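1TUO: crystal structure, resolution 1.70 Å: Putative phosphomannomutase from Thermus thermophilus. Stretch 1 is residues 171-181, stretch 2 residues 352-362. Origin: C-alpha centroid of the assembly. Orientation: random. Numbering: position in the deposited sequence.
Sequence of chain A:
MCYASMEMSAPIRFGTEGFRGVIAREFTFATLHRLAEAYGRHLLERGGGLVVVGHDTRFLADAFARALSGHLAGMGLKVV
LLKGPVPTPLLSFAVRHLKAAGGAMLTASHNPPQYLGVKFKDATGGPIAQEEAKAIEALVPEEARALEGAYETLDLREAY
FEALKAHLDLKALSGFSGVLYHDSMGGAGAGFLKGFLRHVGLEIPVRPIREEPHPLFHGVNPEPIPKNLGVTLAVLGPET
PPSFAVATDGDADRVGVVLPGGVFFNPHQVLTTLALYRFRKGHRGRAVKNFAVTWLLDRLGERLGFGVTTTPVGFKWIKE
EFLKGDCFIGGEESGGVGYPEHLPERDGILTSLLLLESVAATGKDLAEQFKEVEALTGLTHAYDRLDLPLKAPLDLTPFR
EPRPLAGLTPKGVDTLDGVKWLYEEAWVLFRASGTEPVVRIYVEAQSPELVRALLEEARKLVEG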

ATOM      1  N   LYS A 171       6.907  -5.443 -24.188  1.00 30.20           N
ATOM      2  CA  LYS A 171       7.782  -6.314 -24.967  1.00 31.74           C
ATOM      3  C   LYS A 171       8.593  -7.197 -24.019  1.00 31.39           C
ATOM      4  O   LYS A 171       8.700  -8.409 -24.209  1.00 30.28           O
ATOM      5  CB  LYS A 171       8.717  -5.467 -25.832  1.00 34.44           C
ATOM      6  CG  LYS A 171       9.592  -6.257 -26.783  1.00 39.78           C
ATOM      7  CD  LYS A 171      10.377  -5.323 -27.699  1.00 43.48           C
ATOM      8  CE  LYS A 171      11.314  -6.096 -28.618  1.00 45.52           C
ATOM      9  NZ  LYS A 171      10.581  -7.046 -29.502  1.00 47.57           N
ATOM     10  N   ALA A 172       9.149  -6.583 -22.983  1.00 30.79           N
ATOM     11  CA  ALA A 172       9.939  -7.319 -22.006  1.00 30.69           C
ATOM     12  C   ALA A 172       9.052  -8.294 -21.236  1.00 30.04           C
ATOM     13  O   ALA A 172       9.427  -9.445 -21.010  1.00 29.73           O
ATOM     14  CB  ALA A 172      10.619  -6.349 -21.048  1.00 29.62           C
ATOM     15  N   LEU A 173       7.867  -7.832 -20.846  1.00 30.75           N
ATOM     16  CA  LEU A 173       6.926  -8.664 -20.101  1.00 31.09           C
ATOM     17  C   LEU A 173       6.561  -9.964 -20.807  1.00 31.37           C
ATOM     18  O   LEU A 173       6.422 -11.007 -20.168  1.00 30.76           O
ATOM     19  CB  LEU A 173       5.641  -7.884 -19.813  1.00 31.54           C
ATOM     20  CG  LEU A 173       5.614  -7.006 -18.564  1.00 32.39           C
ATOM     21  CD1 LEU A 173       4.340  -6.170 -18.558  1.00 31.57           C
ATOM     22  CD2 LEU A 173       5.688  -7.893 -17.325  1.00 30.89           C
ATOM     23  N   SER A 174       6.392  -9.897 -22.125  1.00 32.04           N
ATOM     24  CA  SER A 174       6.024 -11.076 -22.903  1.00 32.52           C
ATOM     25  C   SER A 174       7.069 -12.178 -22.771  1.00 32.53           C
ATOM     26  O   SER A 174       6.789 -13.345 -23.041  1.00 33.66           O
ATOM     27  CB  SER A 174       5.853 -10.703 -24.379  1.00 32.09           C
ATOM     28  OG  SER A 174       7.090 -10.317 -24.951  1.00 34.12           O
ATOM     29  N   GLY A 175       8.272 -11.802 -22.346  1.00 33.17           N
ATOM     30  CA  GLY A 175       9.341 -12.772 -22.192  1.00 32.32           C
ATOM     31  C   GLY A 175       9.270 -13.618 -20.933  1.00 33.13           C
ATOM     32  O   GLY A 175       9.997 -14.605 -20.818  1.00 33.33           O
ATOM     33  N   PHE A 176       8.407 -13.247 -19.987  1.00 32.05           N
ATOM     34  CA  PHE A 176       8.290 -14.012 -18.747  1.00 30.57           C
ATOM     35  C   PHE A 176       8.043 -15.475 -19.087  1.00 31.02           C
ATOM     36  O   PHE A 176       7.126 -15.798 -19.842  1.00 31.34           O
ATOM     37  CB  PHE A 176       7.145 -13.478 -17.877  1.00 30.30           C
ATOM     38  CG  PHE A 176       7.027 -14.170 -16.546  1.00 28.98           C
ATOM     39  CD1 PHE A 176       8.079 -14.134 -15.634  1.00 28.80           C
ATOM     40  CD2 PHE A 176       5.873 -14.872 -16.211  1.00 28.43           C
ATOM     41  CE1 PHE A 176       7.984 -14.792 -14.404  1.00 26.77           C
ATOM     42  CE2 PHE A 176       5.768 -15.533 -14.983  1.00 26.43           C
ATOM     43  CZ  PHE A 176       6.828 -15.492 -14.081  1.00 28.30           C
ATOM     44  N   SER A 177       8.858 -16.358 -18.518  1.00 31.41           N
ATOM     45  CA  SER A 177       8.759 -17.786 -18.798  1.00 31.83           C
ATOM     46  C   SER A 177       8.140 -18.640 -17.697  1.00 32.11           C
ATOM     47  O   SER A 177       8.135 -19.868 -17.789  1.00 32.95           O
ATOM     48  CB  SER A 177      10.151 -18.330 -19.137  1.00 32.07           C
ATOM     49  OG  SER A 177      11.074 -18.053 -18.095  1.00 32.79           O
ATOM     50  N   GLY A 178       7.612 -18.004 -16.658  1.00 31.42           N
ATOM     51  CA  GLY A 178       7.012 -18.774 -15.585  1.00 30.84           C
ATOM     52  C   GLY A 178       5.512 -18.595 -15.472  1.00 29.90           C
ATOM     53  O   GLY A 178       4.828 -18.251 -16.441  1.00 30.14           O
ATOM     54  N   VAL A 179       5.003 -18.839 -14.273  1.00 29.10           N
ATOM     55  CA  VAL A 179       3.587 -18.690 -13.984  1.00 29.35           C
ATOM     56  C   VAL A 179       3.477 -17.721 -12.818  1.00 27.61           C
ATOM     57  O   VAL A 179       4.297 -17.752 -11.902  1.00 27.29           O
ATOM     58  CB  VAL A 179       2.946 -20.032 -13.572  1.00 30.77           C
ATOM     59  CG1 VAL A 179       3.731 -20.653 -12.439  1.00 33.30           C
ATOM     60  CG2 VAL A 179       1.509 -19.812 -13.139  1.00 31.63           C
ATOM     61  N   LEU A 180       2.479 -16.848 -12.864  1.00 26.24           N
ATOM     62  CA  LEU A 180       2.285 -15.902 -11.778  1.00 24.34           C
ATOM     63  C   LEU A 180       1.081 -16.327 -10.946  1.00 23.44           C
ATOM     64  O   LEU A 180      -0.022 -16.485 -11.466  1.00 23.63           O
ATOM     65  CB  LEU A 180       2.060 -14.486 -12.320  1.00 24.01           C
ATOM     66  CG  LEU A 180       1.810 -13.401 -11.261  1.00 23.43           C
ATOM     67  CD1 LEU A 180       3.032 -13.248 -10.370  1.00 24.11           C
ATOM     68  CD2 LEU A 180       1.484 -12.080 -11.938  1.00 25.73           C
ATOM     69  N   TYR A 181       1.309 -16.545  -9.657  1.00 22.39           N
ATOM     70  CA  TYR A 181       0.227 -16.905  -8.761  1.00 21.57           C
ATOM     71  C   TYR A 181      -0.217 -15.594  -8.137  1.00 21.78           C
ATOM     72  O   TYR A 181       0.623 -14.774  -7.748  1.00 21.12           O
ATOM     73  CB  TYR A 181       0.708 -17.865  -7.667  1.00 22.13           C
ATOM     74  CG  TYR A 181       1.014 -19.259  -8.166  1.00 23.60           C
ATOM     75  CD1 TYR A 181       2.231 -19.552  -8.777  1.00 25.33           C
ATOM     76  CD2 TYR A 181       0.076 -20.282  -8.040  1.00 25.46           C
ATOM     77  CE1 TYR A 181       2.508 -20.836  -9.252  1.00 25.54           C
ATOM     78  CE2 TYR A 181       0.339 -21.569  -8.512  1.00 25.93           C
ATOM     79  CZ  TYR A 181       1.558 -21.838  -9.115  1.00 27.16           C
ATOM     80  OH  TYR A 181       1.827 -23.114  -9.575  1.00 27.69           O
ATOM     81  N   SER A 352       2.960  -5.421  -8.580  1.00 16.96           N
ATOM     82  CA  SER A 352       2.977  -6.812  -9.004  1.00 17.93           C
ATOM     83  C   SER A 352       3.472  -6.916 -10.441  1.00 18.41           C
ATOM     84  O   SER A 352       4.315  -7.757 -10.761  1.00 20.36           O
ATOM     85  CB  SER A 352       1.576  -7.417  -8.904  1.00 17.88           C
ATOM     86  OG  SER A 352       1.146  -7.467  -7.557  1.00 20.55           O
ATOM     87  N   LEU A 353       2.951  -6.052 -11.306  1.00 18.48           N
ATOM     88  CA  LEU A 353       3.343  -6.072 -12.710  1.00 18.86           C
ATOM     89  C   LEU A 353       4.804  -5.686 -12.931  1.00 19.00           C
ATOM     90  O   LEU A 353       5.456  -6.231 -13.824  1.00 19.65           O
ATOM     91  CB  LEU A 353       2.403  -5.177 -13.529  1.00 18.72           C
ATOM     92  CG  LEU A 353       0.971  -5.725 -13.578  1.00 19.16           C
ATOM     93  CD1 LEU A 353       0.006  -4.702 -14.174  1.00 20.44           C
ATOM     94  CD2 LEU A 353       0.962  -7.015 -14.390  1.00 19.43           C
ATOM     95  N   LEU A 354       5.332  -4.761 -12.129  1.00 18.92           N
ATOM     96  CA  LEU A 354       6.735  -4.378 -12.281  1.00 19.51           C
ATOM     97  C   LEU A 354       7.637  -5.510 -11.793  1.00 20.39           C
ATOM     98  O   LEU A 354       8.720  -5.733 -12.341  1.00 20.12           O
ATOM     99  CB  LEU A 354       7.037  -3.087 -11.518  1.00 20.75           C
ATOM    100  CG  LEU A 354       6.444  -1.818 -12.146  1.00 22.34           C
ATOM    101  CD1 LEU A 354       6.572  -0.651 -11.184  1.00 24.59           C
ATOM    102  CD2 LEU A 354       7.159  -1.511 -13.464  1.00 23.20           C
ATOM    103  N   LEU A 355       7.200  -6.231 -10.763  1.00 19.57           N
ATOM    104  CA  LEU A 355       7.999  -7.354 -10.276  1.00 20.83           C
ATOM    105  C   LEU A 355       8.076  -8.369 -11.410  1.00 20.37           C
ATOM    106  O   LEU A 355       9.138  -8.901 -11.716  1.00 21.08           O
ATOM    107  CB  LEU A 355       7.352  -7.993  -9.044  1.00 19.21           C
ATOM    108  CG  LEU A 355       7.529  -7.164  -7.772  1.00 20.93           C
ATOM    109  CD1 LEU A 355       6.628  -7.677  -6.662  1.00 19.60           C
ATOM    110  CD2 LEU A 355       8.999  -7.213  -7.352  1.00 20.96           C
ATOM    111  N   LEU A 356       6.931  -8.618 -12.038  1.00 21.23           N
ATOM    112  CA  LEU A 356       6.847  -9.546 -13.155  1.00 21.54           C
ATOM    113  C   LEU A 356       7.759  -9.068 -14.290  1.00 21.65           C
ATOM    114  O   LEU A 356       8.487  -9.864 -14.900  1.00 21.27           O
ATOM    115  CB  LEU A 356       5.392  -9.640 -13.631  1.00 23.16           C
ATOM    116  CG  LEU A 356       5.049 -10.657 -14.721  1.00 24.62           C
ATOM    117  CD1 LEU A 356       5.364 -12.067 -14.246  1.00 24.03           C
ATOM    118  CD2 LEU A 356       3.566 -10.529 -15.062  1.00 24.06           C
ATOM    119  N   GLU A 357       7.729  -7.767 -14.573  1.00 21.55           N
ATOM    120  CA  GLU A 357       8.574  -7.209 -15.628  1.00 22.02           C
ATOM    121  C   GLU A 357      10.058  -7.417 -15.309  1.00 23.53           C
ATOM    122  O   GLU A 357      10.825  -7.864 -16.166  1.00 24.40           O
ATOM    123  CB  GLU A 357       8.312  -5.710 -15.806  1.00 22.20           C
ATOM    124  CG  GLU A 357       9.053  -5.098 -17.008  1.00 22.58           C
ATOM    125  CD  GLU A 357       8.910  -3.589 -17.095  1.00 23.54           C
ATOM    126  OE1 GLU A 357       7.765  -3.101 -17.185  1.00 25.33           O
ATOM    127  OE2 GLU A 357       9.944  -2.888 -17.077  1.00 25.00           O
ATOM    128  N   SER A 358      10.455  -7.095 -14.077  1.00 22.21           N
ATOM    129  CA  SER A 358      11.854  -7.232 -13.661  1.00 22.72           C
ATOM    130  C   SER A 358      12.392  -8.645 -13.871  1.00 22.89           C
ATOM    131  O   SER A 358      13.513  -8.827 -14.349  1.00 23.17           O
ATOM    132  CB  SER A 358      12.029  -6.851 -12.179  1.00 21.28           C
ATOM    133  OG  SER A 358      11.486  -7.841 -11.319  1.00 21.26           O
ATOM    134  N   VAL A 359      11.598  -9.643 -13.511  1.00 23.17           N
ATOM    135  CA  VAL A 359      12.032 -11.023 -13.665  1.00 24.93           C
ATOM    136  C   VAL A 359      12.226 -11.370 -15.138  1.00 26.99           C
ATOM    137  O   VAL A 359      13.223 -11.986 -15.514  1.00 28.17           O
ATOM    138  CB  VAL A 359      11.023 -11.993 -13.024  1.00 24.56           C
ATOM    139  CG1 VAL A 359      11.419 -13.434 -13.318  1.00 24.38           C
ATOM    140  CG2 VAL A 359      10.982 -11.757 -11.510  1.00 23.82           C
ATOM    141  N   ALA A 360      11.283 -10.952 -15.974  1.00 27.59           N
ATOM    142  CA  ALA A 360      11.367 -11.235 -17.405  1.00 28.39           C
ATOM    143  C   ALA A 360      12.527 -10.503 -18.078  1.00 29.25           C
ATOM    144  O   ALA A 360      13.300 -11.103 -18.832  1.00 29.72           O
ATOM    145  CB  ALA A 360      10.054 -10.869 -18.081  1.00 29.31           C
ATOM    146  N   ALA A 361      12.656  -9.212 -17.793  1.00 29.60           N
ATOM    147  CA  ALA A 361      13.709  -8.395 -18.387  1.00 29.37           C
ATOM    148  C   ALA A 361      15.121  -8.785 -17.945  1.00 30.78           C
ATOM    149  O   ALA A 361      16.031  -8.873 -18.772  1.00 31.37           O
ATOM    150  CB  ALA A 361      13.457  -6.923 -18.080  1.00 29.71           C
ATOM    151  N   THR A 362      15.309  -9.018 -16.650  1.00 29.53           N
ATOM    152  CA  THR A 362      16.628  -9.382 -16.146  1.00 29.68           C
ATOM    153  C   THR A 362      16.975 -10.843 -16.409  1.00 30.26           C
ATOM    154  O   THR A 362      18.143 -11.186 -16.594  1.00 31.13           O
ATOM    155  CB  THR A 362      16.753  -9.141 -14.622  1.00 27.93           C
ATOM    156  OG1 THR A 362      15.860 -10.018 -13.921  1.00 28.09           O
ATOM    157  CG2 THR A 362      16.431  -7.694 -14.280  1.00 27.92           C
TER
HETATM  158  O   HOH W   1      11.624 -10.658 -21.689  1.00 40.13           O

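Helical Ala-172 and Leu-173, the type I turn Leu-173 to Phe-176 and strand residue Leu-180 pack against the helix 352-362, burying 522 Å² without a direct hydrogen bond between them. Leu-356 is central: its CA-to-CB bond points toward stretch 1, and with chi1 t and chi2 p its two methyls meet different partners. CD1 sits over the face of the Phe-176 ring, 3.4 Å from the centroid and 7° off the normal, a CH-pi contact; Leu-356 CD2 lies 4.1 Å from Leu-180 CD2. Phe-176 leaves its backbone sideways, and its t rotamer (chi2 61°) turns one ring face to Leu-356 CD1, with Val-359 CG1 at the ring edge, 3.9 Å from Phe-176 CE1. Leu-173 also starts sideways, but its m,t conformation brings CD2 to 3.4 Å from Glu-357 CA and 3.9 Å from Leu-356 CG. Glu-357 lines this contact with CA and CB, the latter 3.7 Å from Leu-173 CD2; its side chain (chi1 and chi2 both t) carries the carboxylate away to hydrogen bonds outside the two stretches. Where the backbones come closest, Ala-360 fits with a single methyl: CB is 3.3 Å from Ala-172 O and 3.5 Å from Phe-176 N. At the more exposed margin, Ala-172 CB meets Ala-361 CB at 4.1 Å, and water 1 donates to Ala-172 O (2.6 Å) and, weakly, to Ala-360 O (3.3 Å).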